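Side-chain contacts in ubiquitin-conjugating enzyme E2-21 kDa (Pichia angusta, PDB 5NL8), which carries activated ubiquitin as an E2 conjugating enzyme and attaches it to other proteins, a step probably essential for peroxisome biogenesis: residues Glu7-Lys12 with Thr71-Asp76; His37-Glu40 with Phe44-Ser47; Ser56-Ala61 with Val144-Pro149. One frame throughout, in Å; residues are numbered along the deposited sequence.

Contact 1: residues Glu7-Lys12 with Thr71-Asp76; sequences EKRLLK and TNYPLD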
ATOM      1  N   GLU A   7       6.603 -19.043 -11.359  1.00 61.30           N
ATOM      2  CA  GLU A   7       6.710 -19.302  -9.930  1.00 65.21           C
ATOM      3  C   GLU A   7       8.152 -19.146  -9.466  1.00 62.62           C
ATOM      4  O   GLU A   7       8.414 -18.664  -8.361  1.00 47.74           O
ATOM      5  CB  GLU A   7       6.198 -20.703  -9.594  1.00 70.23           C
ATOM      6  CG  GLU A   7       4.681 -20.830  -9.599  1.00 74.22           C
ATOM      7  CD  GLU A   7       4.216 -22.252  -9.353  1.00 87.50           C
ATOM      8  OE1 GLU A   7       4.351 -23.088 -10.271  1.00 98.37           O
ATOM      9  OE2 GLU A   7       3.717 -22.533  -8.243  1.00 91.05           O
ATOM     10  N   LYS A   8       9.087 -19.556 -10.317  1.00 65.16           N
ATOM     11  CA  LYS A   8      10.505 -19.438 -10.008  1.00 62.55           C
ATOM     12  C   LYS A   8      10.903 -17.972  -9.898  1.00 55.34           C
ATOM     13  O   LYS A   8      11.620 -17.575  -8.977  1.00 53.62           O
ATOM     14  CB  LYS A   8      11.342 -20.146 -11.075  1.00 69.91           C
ATOM     15  CG  LYS A   8      12.643 -20.727 -10.559  1.00 87.04           C
ATOM     16  CD  LYS A   8      13.429 -21.384 -11.678  1.00102.46           C
ATOM     17  CE  LYS A   8      14.861 -20.876 -11.729  1.00102.71           C
ATOM     18  NZ  LYS A   8      14.931 -19.398 -11.899  1.00 97.68           N
ATOM     19  N   ARG A   9      10.419 -17.173 -10.841  1.00 53.57           N
ATOM     20  CA  ARG A   9      10.661 -15.732 -10.843  1.00 50.26           C
ATOM     21  C   ARG A   9      10.086 -15.071  -9.593  1.00 52.55           C
ATOM     22  O   ARG A   9      10.774 -14.314  -8.904  1.00 54.10           O
ATOM     23  CB  ARG A   9      10.058 -15.089 -12.093  1.00 61.01           C
ATOM     24  CG  ARG A   9      10.486 -13.652 -12.317  1.00 63.24           C
ATOM     25  CD  ARG A   9       9.894 -13.095 -13.601  1.00 71.57           C
ATOM     26  NE  ARG A   9      10.561 -11.866 -14.024  1.00 78.63           N
ATOM     27  CZ  ARG A   9      10.170 -10.643 -13.676  1.00 83.15           C
ATOM     28  NH1 ARG A   9       9.112 -10.480 -12.894  1.00 84.31           N
ATOM     29  NH2 ARG A   9      10.838  -9.583 -14.109  1.00 85.25           N
ATOM     30  N   LEU A  10       8.820 -15.372  -9.309  1.00 48.26           N
ATOM     31  CA  LEU A  10       8.137 -14.822  -8.142  1.00 44.71           C
ATOM     32  C   LEU A  10       8.867 -15.172  -6.852  1.00 39.33           C
ATOM     33  O   LEU A  10       9.042 -14.323  -5.968  1.00 40.96           O
ATOM     34  CB  LEU A  10       6.693 -15.327  -8.083  1.00 44.52           C
ATOM     35  CG  LEU A  10       5.724 -14.662  -9.061  1.00 45.50           C
ATOM     36  CD1 LEU A  10       4.508 -15.541  -9.300  1.00 41.02           C
ATOM     37  CD2 LEU A  10       5.305 -13.293  -8.547  1.00 44.91           C
ATOM     38  N   LEU A  11       9.303 -16.425  -6.754  1.00 37.71           N
ATOM     39  CA  LEU A  11      10.053 -16.869  -5.590  1.00 46.20           C
ATOM     40  C   LEU A  11      11.360 -16.095  -5.467  1.00 46.43           C
ATOM     41  O   LEU A  11      11.700 -15.613  -4.387  1.00 45.05           O
ATOM     42  CB  LEU A  11      10.331 -18.370  -5.662  1.00 51.53           C
ATOM     43  CG  LEU A  11      11.213 -18.919  -4.537  1.00 56.99           C
ATOM     44  CD1 LEU A  11      10.539 -18.751  -3.185  1.00 51.08           C
ATOM     45  CD2 LEU A  11      11.563 -20.378  -4.786  1.00 60.20           C
ATOM     46  N   LYS A  12      12.079 -15.963  -6.578  1.00 49.15           N
ATOM     47  CA  LYS A  12      13.357 -15.256  -6.568  1.00 53.72           C
ATOM     48  C   LYS A  12      13.180 -13.817  -6.091  1.00 49.26           C
ATOM     49  O   LYS A  12      13.948 -13.331  -5.260  1.00 51.69           O
ATOM     50  CB  LYS A  12      13.999 -15.275  -7.955  1.00 63.59           C
ATOM     51  CG  LYS A  12      15.457 -14.847  -7.961  1.00 83.83           C
ATOM     52  CD  LYS A  12      16.140 -15.220  -9.266  1.00 93.08           C
ATOM     53  CE  LYS A  12      15.984 -16.701  -9.563  1.00 98.36           C
ATOM     54  NZ  LYS A  12      17.064 -17.504  -8.933  1.00103.03           N
ATOM     55  N   THR A  71      -1.609 -14.448 -14.540  1.00 63.55           N
ATOM     56  CA  THR A  71      -0.997 -15.687 -15.010  1.00 68.26           C
ATOM     57  C   THR A  71       0.149 -15.427 -15.981  1.00 66.74           C
ATOM     58  O   THR A  71       1.120 -16.182 -16.024  1.00 79.01           O
ATOM     59  CB  THR A  71      -2.030 -16.595 -15.704  1.00 70.62           C
ATOM     60  OG1 THR A  71      -3.265 -16.560 -14.980  1.00 64.41           O
ATOM     61  CG2 THR A  71      -1.521 -18.028 -15.780  1.00 77.84           C
ATOM     62  N   ASN A  72       0.030 -14.358 -16.759  1.00 60.32           N
ATOM     63  CA  ASN A  72       1.030 -14.035 -17.768  1.00 63.98           C
ATOM     64  C   ASN A  72       2.149 -13.149 -17.226  1.00 65.04           C
ATOM     65  O   ASN A  72       2.923 -12.578 -17.993  1.00 63.52           O
ATOM     66  CB  ASN A  72       0.365 -13.360 -18.972  1.00 68.39           C
ATOM     67  CG  ASN A  72      -0.280 -12.035 -18.615  1.00 74.07           C
ATOM     68  OD1 ASN A  72      -0.779 -11.853 -17.504  1.00 83.38           O
ATOM     69  ND2 ASN A  72      -0.268 -11.099 -19.558  1.00 74.45           N
ATOM     70  N   TYR A  73       2.222 -13.034 -15.903  1.00 59.58           N
ATOM     71  CA  TYR A  73       3.265 -12.256 -15.240  1.00 54.40           C
ATOM     72  C   TYR A  73       4.648 -12.687 -15.726  1.00 52.05           C
ATOM     73  O   TYR A  73       4.906 -13.881 -15.861  1.00 55.23           O
ATOM     74  CB  TYR A  73       3.148 -12.419 -13.722  1.00 50.26           C
ATOM     75  CG  TYR A  73       4.109 -11.575 -12.919  1.00 48.66           C
ATOM     76  CD1 TYR A  73       3.809 -10.256 -12.609  1.00 47.49           C
ATOM     77  CD2 TYR A  73       5.309 -12.102 -12.460  1.00 48.38           C
ATOM     78  CE1 TYR A  73       4.682  -9.480 -11.873  1.00 51.24           C
ATOM     79  CE2 TYR A  73       6.190 -11.332 -11.721  1.00 45.92           C
ATOM     80  CZ  TYR A  73       5.871 -10.022 -11.431  1.00 55.13           C
ATOM     81  OH  TYR A  73       6.741  -9.251 -10.696  1.00 58.63           O
ATOM     82  N   PRO A  74       5.546 -11.722 -15.991  1.00 57.53           N
ATOM     83  CA  PRO A  74       5.395 -10.273 -15.818  1.00 60.29           C
ATOM     84  C   PRO A  74       5.003  -9.511 -17.084  1.00 61.98           C
ATOM     85  O   PRO A  74       5.424  -8.364 -17.239  1.00 51.33           O
ATOM     86  CB  PRO A  74       6.793  -9.852 -15.379  1.00 47.72           C
ATOM     87  CG  PRO A  74       7.676 -10.748 -16.190  1.00 52.56           C
ATOM     88  CD  PRO A  74       6.932 -12.067 -16.348  1.00 59.07           C
ATOM     89  N   LEU A  75       4.226 -10.122 -17.972  1.00 66.68           N
ATOM     90  CA  LEU A  75       3.774  -9.425 -19.173  1.00 60.33           C
ATOM     91  C   LEU A  75       2.734  -8.376 -18.808  1.00 72.41           C
ATOM     92  O   LEU A  75       2.572  -7.373 -19.503  1.00 63.58           O
ATOM     93  CB  LEU A  75       3.204 -10.403 -20.200  1.00 59.96           C
ATOM     94  CG  LEU A  75       4.170 -10.935 -21.263  1.00 77.32           C
ATOM     95  CD1 LEU A  75       5.422 -11.537 -20.635  1.00 82.52           C
ATOM     96  CD2 LEU A  75       3.474 -11.948 -22.158  1.00 83.19           C
ATOM     97  N   ASP A  76       2.028  -8.621 -17.710  1.00 77.82           N
ATOM     98  CA  ASP A  76       1.062  -7.669 -17.183  1.00 63.17           C
ATOM     99  C   ASP A  76       1.350  -7.401 -15.709  1.00 53.83           C
ATOM    100  O   ASP A  76       1.863  -8.271 -15.008  1.00 47.22           O
ATOM    101  CB  ASP A  76      -0.366  -8.185 -17.378  1.00 64.37           C
ATOM    102  CG  ASP A  76      -0.946  -7.788 -18.719  1.00 74.50           C
ATOM    103  OD1 ASP A  76      -0.616  -6.685 -19.205  1.00 75.21           O
ATOM    104  OD2 ASP A  76      -1.728  -8.576 -19.290  1.00 83.56           O
TER
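Arg9 of the helix lies flat against Pro74 and turns one edge of its guanidinium to Tyr73. Pro74 CG sits over the centre of the guanidinium, 3.5 Å above its plane. Tyr73 OH lies at the edge of the same group, in its plane. Arg9 NH1 comes closest to the ring, 3.3 Å from Tyr73 CE2. The guanidinium and ring planes are 65° apart, and the two side chains cross at about a right angle.

The Arg9 chain is extended from CG to NE, with CG anti to the backbone N (chi1 -169°), and this carries the charged end across to the loop. Leu10 adds an apolar touch, CD2 to Tyr73 CE2 at 3.8 Å. The peptide bond before Pro74 is cis. The proline folds back on the tyrosine, and Pro74 CB lies 3.8 Å above the plane of the Tyr73 ring.

Glu13 holds both partners, with a salt bridge to Arg9 NH1 and a hydrogen bond to Tyr73 OH through its other oxygen. A leucine in place of Arg9 would probably leave Glu13 without its positive mate and strip Pro74 of the flat group that covers it.

Tyr73 and Pro74 open the YPxxPP motif of E2 enzymes, and Tyr73 also packs on Pro78. The contact fastens the loop between strands 62-68 and 79-82 to the first turns of helix 6-21.

Contact 2: residues His37-Glu40 with Phe44-Ser47; sequences HPLE and FRWS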
ATOM      1  N   HIS A  37       4.764 -11.165   2.262  1.00 34.73           N
ATOM      2  CA  HIS A  37       4.684 -12.629   2.325  1.00 43.64           C
ATOM      3  C   HIS A  37       3.441 -13.152   1.612  1.00 43.76           C
ATOM      4  O   HIS A  37       2.474 -12.418   1.437  1.00 31.13           O
ATOM      5  CB  HIS A  37       4.702 -13.116   3.783  1.00 41.62           C
ATOM      6  CG  HIS A  37       3.576 -12.594   4.615  1.00 51.14           C
ATOM      7  ND1 HIS A  37       2.354 -13.231   4.702  1.00 58.84           N
ATOM      8  CD2 HIS A  37       3.486 -11.500   5.405  1.00 59.35           C
ATOM      9  CE1 HIS A  37       1.564 -12.549   5.505  1.00 60.75           C
ATOM     10  NE2 HIS A  37       2.221 -11.492   5.948  1.00 54.92           N
ATOM     11  N   PRO A  38       3.468 -14.426   1.182  1.00 38.89           N
ATOM     12  CA  PRO A  38       2.290 -15.007   0.529  1.00 36.08           C
ATOM     13  C   PRO A  38       1.028 -14.872   1.373  1.00 40.51           C
ATOM     14  O   PRO A  38       1.083 -15.005   2.597  1.00 35.86           O
ATOM     15  CB  PRO A  38       2.677 -16.479   0.358  1.00 43.71           C
ATOM     16  CG  PRO A  38       4.162 -16.457   0.257  1.00 51.51           C
ATOM     17  CD  PRO A  38       4.613 -15.356   1.179  1.00 48.65           C
ATOM     18  N   LEU A  39      -0.094 -14.594   0.716  1.00 40.99           N
ATOM     19  CA  LEU A  39      -1.362 -14.434   1.412  1.00 43.79           C
ATOM     20  C   LEU A  39      -1.767 -15.734   2.097  1.00 47.54           C
ATOM     21  O   LEU A  39      -2.158 -15.735   3.266  1.00 42.02           O
ATOM     22  CB  LEU A  39      -2.456 -13.984   0.444  1.00 46.86           C
ATOM     23  CG  LEU A  39      -3.719 -13.425   1.102  1.00 48.29           C
ATOM     24  CD1 LEU A  39      -3.478 -12.016   1.626  1.00 47.33           C
ATOM     25  CD2 LEU A  39      -4.893 -13.456   0.135  1.00 48.43           C
ATOM     26  N   GLU A  40      -1.676 -16.841   1.366  1.00 37.88           N
ATOM     27  CA  GLU A  40      -1.967 -18.150   1.937  1.00 41.31           C
ATOM     28  C   GLU A  40      -0.809 -19.116   1.691  1.00 40.23           C
ATOM     29  O   GLU A  40       0.196 -19.071   2.400  1.00 54.58           O
ATOM     30  CB  GLU A  40      -3.279 -18.708   1.371  1.00 42.23           C
ATOM     31  CG  GLU A  40      -4.516 -17.926   1.824  1.00 57.01           C
ATOM     32  CD  GLU A  40      -5.835 -18.588   1.436  1.00 52.30           C
ATOM     33  OE1 GLU A  40      -5.829 -19.777   1.056  1.00 57.30           O
ATOM     34  OE2 GLU A  40      -6.883 -17.914   1.522  1.00 46.99           O
ATOM     35  N   PHE A  44       0.830 -16.484  -6.008  1.00 40.22           N
ATOM     36  CA  PHE A  44       0.056 -15.606  -6.879  1.00 34.98           C
ATOM     37  C   PHE A  44      -0.856 -14.652  -6.116  1.00 38.10           C
ATOM     38  O   PHE A  44      -1.578 -13.858  -6.719  1.00 45.09           O
ATOM     39  CB  PHE A  44      -0.766 -16.439  -7.862  1.00 34.54           C
ATOM     40  CG  PHE A  44       0.061 -17.081  -8.934  1.00 49.32           C
ATOM     41  CD1 PHE A  44       0.632 -18.325  -8.735  1.00 49.07           C
ATOM     42  CD2 PHE A  44       0.285 -16.431 -10.136  1.00 57.50           C
ATOM     43  CE1 PHE A  44       1.402 -18.914  -9.719  1.00 59.47           C
ATOM     44  CE2 PHE A  44       1.052 -17.013 -11.124  1.00 55.36           C
ATOM     45  CZ  PHE A  44       1.612 -18.257 -10.916  1.00 60.85           C
ATOM     46  N   ARG A  45      -0.825 -14.733  -4.791  1.00 27.19           N
ATOM     47  CA  ARG A  45      -1.504 -13.754  -3.952  1.00 29.77           C
ATOM     48  C   ARG A  45      -0.628 -13.400  -2.755  1.00 39.28           C
ATOM     49  O   ARG A  45      -0.150 -14.283  -2.040  1.00 35.84           O
ATOM     50  CB  ARG A  45      -2.873 -14.273  -3.502  1.00 35.74           C
ATOM     51  CG  ARG A  45      -3.916 -14.277  -4.617  1.00 45.56           C
ATOM     52  CD  ARG A  45      -5.245 -14.846  -4.163  1.00 51.81           C
ATOM     53  NE  ARG A  45      -6.019 -13.893  -3.373  1.00 70.41           N
ATOM     54  CZ  ARG A  45      -7.066 -14.221  -2.622  1.00 77.13           C
ATOM     55  NH1 ARG A  45      -7.466 -15.484  -2.548  1.00 84.79           N
ATOM     56  NH2 ARG A  45      -7.712 -13.286  -1.938  1.00 73.55           N
ATOM     57  N   TRP A  46      -0.429 -12.099  -2.553  1.00 28.30           N
ATOM     58  CA  TRP A  46       0.522 -11.575  -1.578  1.00 31.63           C
ATOM     59  C   TRP A  46      -0.077 -10.580  -0.594  1.00 34.87           C
ATOM     60  O   TRP A  46      -0.988  -9.827  -0.923  1.00 30.47           O
ATOM     61  CB  TRP A  46       1.686 -10.895  -2.300  1.00 25.48           C
ATOM     62  CG  TRP A  46       2.434 -11.818  -3.177  1.00 31.79           C
ATOM     63  CD1 TRP A  46       2.127 -12.159  -4.462  1.00 35.93           C
ATOM     64  CD2 TRP A  46       3.612 -12.550  -2.836  1.00 38.02           C
ATOM     65  NE1 TRP A  46       3.047 -13.057  -4.944  1.00 37.81           N
ATOM     66  CE2 TRP A  46       3.973 -13.311  -3.965  1.00 38.11           C
ATOM     67  CE3 TRP A  46       4.401 -12.631  -1.684  1.00 34.58           C
ATOM     68  CZ2 TRP A  46       5.086 -14.145  -3.977  1.00 37.45           C
ATOM     69  CZ3 TRP A  46       5.505 -13.462  -1.698  1.00 37.51           C
ATOM     70  CH2 TRP A  46       5.838 -14.208  -2.837  1.00 44.45           C
ATOM     71  N   SER A  47       0.474 -10.577   0.613  1.00 38.67           N
ATOM     72  CA  SER A  47       0.188  -9.575   1.624  1.00 33.92           C
ATOM     73  C   SER A  47       1.441  -8.743   1.880  1.00 37.06           C
ATOM     74  O   SER A  47       2.533  -9.294   2.049  1.00 36.18           O
ATOM     75  CB  SER A  47      -0.286 -10.237   2.917  1.00 37.04           C
ATOM     76  OG  SER A  47      -0.396  -9.289   3.961  1.00 44.45           O
TER
HETATM   77  O   HOH W   1      -0.957 -17.272  -1.236  1.00 37.34           O
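His37 and Ser47 pair across the two strands, and the imidazole folds over the serine. His37 CG stands between the backbone N and the carbonyl carbon (chi1 60°). This brings one ring face over Ser47 CB, a CH-pi contact with the carbon 4.2 Å from the ring centroid. His37 ND1 also donates to Pro38 O at 3.0 Å, from above the carbonyl plane, which helps fix the ring's rotation.

Pro38 and Trp46 form the next pair and lie side by side, pointing the same way. Pro38 CD rests 3.6 Å from Trp46 CZ3. Tyr14 of helix 6-21 meets the indole edge-to-face.

Leu39 reaches over Arg45. Its CD2 sits 3.4 Å above the guanidinium plane, off to one side of its centre. The arginine chain bends at chi3 (78°), which folds its end back to the leucine. Arg45 NH2 forms a salt bridge with Glu66. Leu39 CD1 meets Ser47 CB at 3.9 Å.

The backbone closes the pairing. His37 and Ser47 exchange two hydrogen bonds. Leu39 N donates to Arg45 O at 2.8 Å, nearly straight at 176°. A water accepts from Glu40 N and donates to the same Arg45 O, so this carbonyl takes two bonds where the strands part.

This is the turn end of an antiparallel beta hairpin, the first in the four-stranded meander of the ubiquitin-conjugating (UBC) fold.

Contact 3: residues Ser56-Ala61 with Val144-Pro149; sequences SPFEDA and VLLANP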
ATOM      1  N   SER A  56       5.186  13.577   3.890  1.00 41.59           N
ATOM      2  CA  SER A  56       3.832  13.505   3.358  1.00 38.37           C
ATOM      3  C   SER A  56       2.864  13.433   4.536  1.00 32.76           C
ATOM      4  O   SER A  56       3.272  13.119   5.652  1.00 42.53           O
ATOM      5  CB  SER A  56       3.669  12.294   2.433  1.00 34.84           C
ATOM      6  OG  SER A  56       3.686  11.082   3.167  1.00 46.54           O
ATOM      7  N   PRO A  57       1.580  13.738   4.306  1.00 43.35           N
ATOM      8  CA  PRO A  57       0.632  13.599   5.419  1.00 42.49           C
ATOM      9  C   PRO A  57       0.465  12.150   5.879  1.00 38.88           C
ATOM     10  O   PRO A  57      -0.106  11.911   6.941  1.00 49.73           O
ATOM     11  CB  PRO A  57      -0.678  14.146   4.838  1.00 43.02           C
ATOM     12  CG  PRO A  57      -0.495  14.115   3.354  1.00 46.42           C
ATOM     13  CD  PRO A  57       0.959  14.363   3.127  1.00 41.44           C
ATOM     14  N   PHE A  58       0.975  11.202   5.099  1.00 39.25           N
ATOM     15  CA  PHE A  58       0.861   9.787   5.437  1.00 32.82           C
ATOM     16  C   PHE A  58       2.033   9.290   6.284  1.00 37.53           C
ATOM     17  O   PHE A  58       2.075   8.117   6.649  1.00 44.08           O
ATOM     18  CB  PHE A  58       0.768   8.939   4.162  1.00 31.03           C
ATOM     19  CG  PHE A  58      -0.404   9.278   3.283  1.00 36.82           C
ATOM     20  CD1 PHE A  58      -1.635   8.671   3.478  1.00 39.26           C
ATOM     21  CD2 PHE A  58      -0.273  10.197   2.256  1.00 39.30           C
ATOM     22  CE1 PHE A  58      -2.715   8.981   2.668  1.00 35.79           C
ATOM     23  CE2 PHE A  58      -1.350  10.511   1.443  1.00 37.86           C
ATOM     24  CZ  PHE A  58      -2.570   9.902   1.650  1.00 33.51           C
ATOM     25  N   GLU A  59       2.979  10.176   6.594  1.00 39.61           N
ATOM     26  CA  GLU A  59       4.234   9.766   7.234  1.00 44.97           C
ATOM     27  C   GLU A  59       4.029   9.126   8.607  1.00 43.58           C
ATOM     28  O   GLU A  59       3.090   9.468   9.327  1.00 42.08           O
ATOM     29  CB  GLU A  59       5.190  10.961   7.366  1.00 38.87           C
ATOM     30  CG  GLU A  59       4.787  11.984   8.417  1.00 49.36           C
ATOM     31  CD  GLU A  59       5.809  13.101   8.574  1.00 74.89           C
ATOM     32  OE1 GLU A  59       5.639  13.939   9.487  1.00 81.33           O
ATOM     33  OE2 GLU A  59       6.781  13.144   7.788  1.00 68.91           O
ATOM     34  N   ASP A  60       4.917   8.191   8.946  1.00 45.22           N
ATOM     35  CA  ASP A  60       4.917   7.512  10.244  1.00 52.78           C
ATOM     36  C   ASP A  60       3.601   6.801  10.560  1.00 55.15           C
ATOM     37  O   ASP A  60       3.056   6.937  11.655  1.00 58.48           O
ATOM     38  CB  ASP A  60       5.249   8.503  11.362  1.00 68.17           C
ATOM     39  CG  ASP A  60       6.701   8.936  11.343  1.00 88.95           C
ATOM     40  OD1 ASP A  60       7.567   8.103  10.996  1.00 88.37           O
ATOM     41  OD2 ASP A  60       6.978  10.109  11.676  1.00100.80           O
ATOM     42  N   ALA A  61       3.099   6.043   9.593  1.00 37.92           N
ATOM     43  CA  ALA A  61       1.934   5.192   9.801  1.00 37.77           C
ATOM     44  C   ALA A  61       1.997   4.045   8.810  1.00 34.66           C
ATOM     45  O   ALA A  61       2.553   4.196   7.722  1.00 38.92           O
ATOM     46  CB  ALA A  61       0.645   5.983   9.640  1.00 35.60           C
ATOM     47  N   VAL A 144       5.517   5.774  -3.449  1.00 39.55           N
ATOM     48  CA  VAL A 144       5.666   7.013  -4.202  1.00 37.93           C
ATOM     49  C   VAL A 144       4.305   7.664  -4.435  1.00 43.30           C
ATOM     50  O   VAL A 144       4.139   8.869  -4.239  1.00 46.00           O
ATOM     51  CB  VAL A 144       6.351   6.774  -5.565  1.00 44.05           C
ATOM     52  CG1 VAL A 144       6.248   8.019  -6.448  1.00 42.12           C
ATOM     53  CG2 VAL A 144       7.805   6.358  -5.375  1.00 39.38           C
ATOM     54  N   LEU A 145       3.334   6.850  -4.847  1.00 40.24           N
ATOM     55  CA  LEU A 145       1.982   7.328  -5.121  1.00 43.79           C
ATOM     56  C   LEU A 145       1.373   8.032  -3.914  1.00 39.19           C
ATOM     57  O   LEU A 145       0.634   9.008  -4.064  1.00 36.51           O
ATOM     58  CB  LEU A 145       1.078   6.173  -5.553  1.00 38.84           C
ATOM     59  CG  LEU A 145      -0.378   6.547  -5.836  1.00 35.11           C
ATOM     60  CD1 LEU A 145      -0.461   7.533  -6.998  1.00 30.49           C
ATOM     61  CD2 LEU A 145      -1.213   5.308  -6.115  1.00 30.28           C
ATOM     62  N   LEU A 146       1.685   7.542  -2.718  1.00 29.41           N
ATOM     63  CA  LEU A 146       1.206   8.202  -1.506  1.00 32.52           C
ATOM     64  C   LEU A 146       1.712   9.649  -1.403  1.00 46.74           C
ATOM     65  O   LEU A 146       1.032  10.513  -0.847  1.00 38.38           O
ATOM     66  CB  LEU A 146       1.614   7.415  -0.258  1.00 32.25           C
ATOM     67  CG  LEU A 146       0.833   6.125   0.018  1.00 36.12           C
ATOM     68  CD1 LEU A 146       1.211   5.520   1.370  1.00 22.89           C
ATOM     69  CD2 LEU A 146      -0.669   6.377  -0.062  1.00 29.18           C
ATOM     70  N   ALA A 147       2.898   9.912  -1.944  1.00 41.06           N
ATOM     71  CA  ALA A 147       3.468  11.258  -1.905  1.00 35.46           C
ATOM     72  C   ALA A 147       3.159  12.065  -3.166  1.00 37.23           C
ATOM     73  O   ALA A 147       3.231  13.289  -3.150  1.00 39.84           O
ATOM     74  CB  ALA A 147       4.978  11.186  -1.689  1.00 29.46           C
ATOM     75  N   ASN A 148       2.819  11.385  -4.258  1.00 43.04           N
ATOM     76  CA  ASN A 148       2.543  12.068  -5.521  1.00 40.22           C
ATOM     77  C   ASN A 148       1.266  11.588  -6.197  1.00 38.42           C
ATOM     78  O   ASN A 148       1.323  10.819  -7.153  1.00 41.07           O
ATOM     79  CB  ASN A 148       3.712  11.892  -6.490  1.00 54.43           C
ATOM     80  CG  ASN A 148       5.020  12.378  -5.914  1.00 59.37           C
ATOM     81  OD1 ASN A 148       5.796  11.597  -5.367  1.00 60.19           O
ATOM     82  ND2 ASN A 148       5.273  13.677  -6.031  1.00 48.96           N
ATOM     83  N   PRO A 149       0.109  12.048  -5.708  1.00 38.97           N
ATOM     84  CA  PRO A 149      -1.165  11.676  -6.332  1.00 48.83           C
ATOM     85  C   PRO A 149      -1.316  12.303  -7.712  1.00 53.82           C
ATOM     86  O   PRO A 149      -0.736  13.356  -7.970  1.00 59.13           O
ATOM     87  CB  PRO A 149      -2.215  12.237  -5.364  1.00 41.33           C
ATOM     88  CG  PRO A 149      -1.469  12.544  -4.095  1.00 51.47           C
ATOM     89  CD  PRO A 149      -0.086  12.897  -4.522  1.00 44.81           C
TER
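A type I beta turn from Ser56 to Glu59, closed by the bond Glu59 N to Ser56 O (3.1 Å), sets its backbone against helix 135-147, with Ser56 CA 5.7 Å from Ala147 CA. No hydrogen bond crosses between the segments, and the contact is packing.

Phe58 carries most of it. Its CG is anti to the carbonyl carbon (chi1 -59°), and the ring is directed at the helix. Leu146 CD2 stands over the centre of one ring face at 4.2 Å, only 4° off the ring normal, a well-centred CH-pi contact. The two side chains cross at about a right angle. The ring also meets the helix backbone, where Phe58 CE2 is 3.3 Å from Leu146 O. Leu146 CB adds an apolar touch, 4.2 Å from Phe58 CD2. One leucine therefore meets the ring with its methyl, its CB and its carbonyl oxygen.

Ser56 packs more loosely, CB to Ala147 CB at 4.5 Å. Its hydroxyl OG is held by Pro53 O and accepts a weak bond from Phe58 N. This bond lies within the turn, alongside Glu59 N to Ser56 O.

Phe58 also touches Met108 and Val175, and Pro57 packs on Tyr171. The loop joining the second and third strands of the UBC meander thus packs on both helix 168-181 and the last part of helix 135-147, which follows the predicted active-site Cys121.

The three contacts lie within one UBC core. Contacts 1 and 2 are neighbours, with centres 13 Å apart. They touch directly where Glu7 CG meets Phe44 CE1 at 3.8 Å, and helix 6-21 leads in the chain to strand 33-38. Contact 2 nests inside the chain loop that contact 1 closes. Contact 3 lies on the opposite side of the chain's centre, its centre about 28 Å from that of contact 1 and about 24 Å from that of contact 2. Its segments follow contact 2 in the chain and alternate with those of contact 1. Contact 2 lies within the first hairpin, whereas contacts 1 and 3 join sheet loops to helices 6-21 and 135-147, all away from the predicted active-site Cys121.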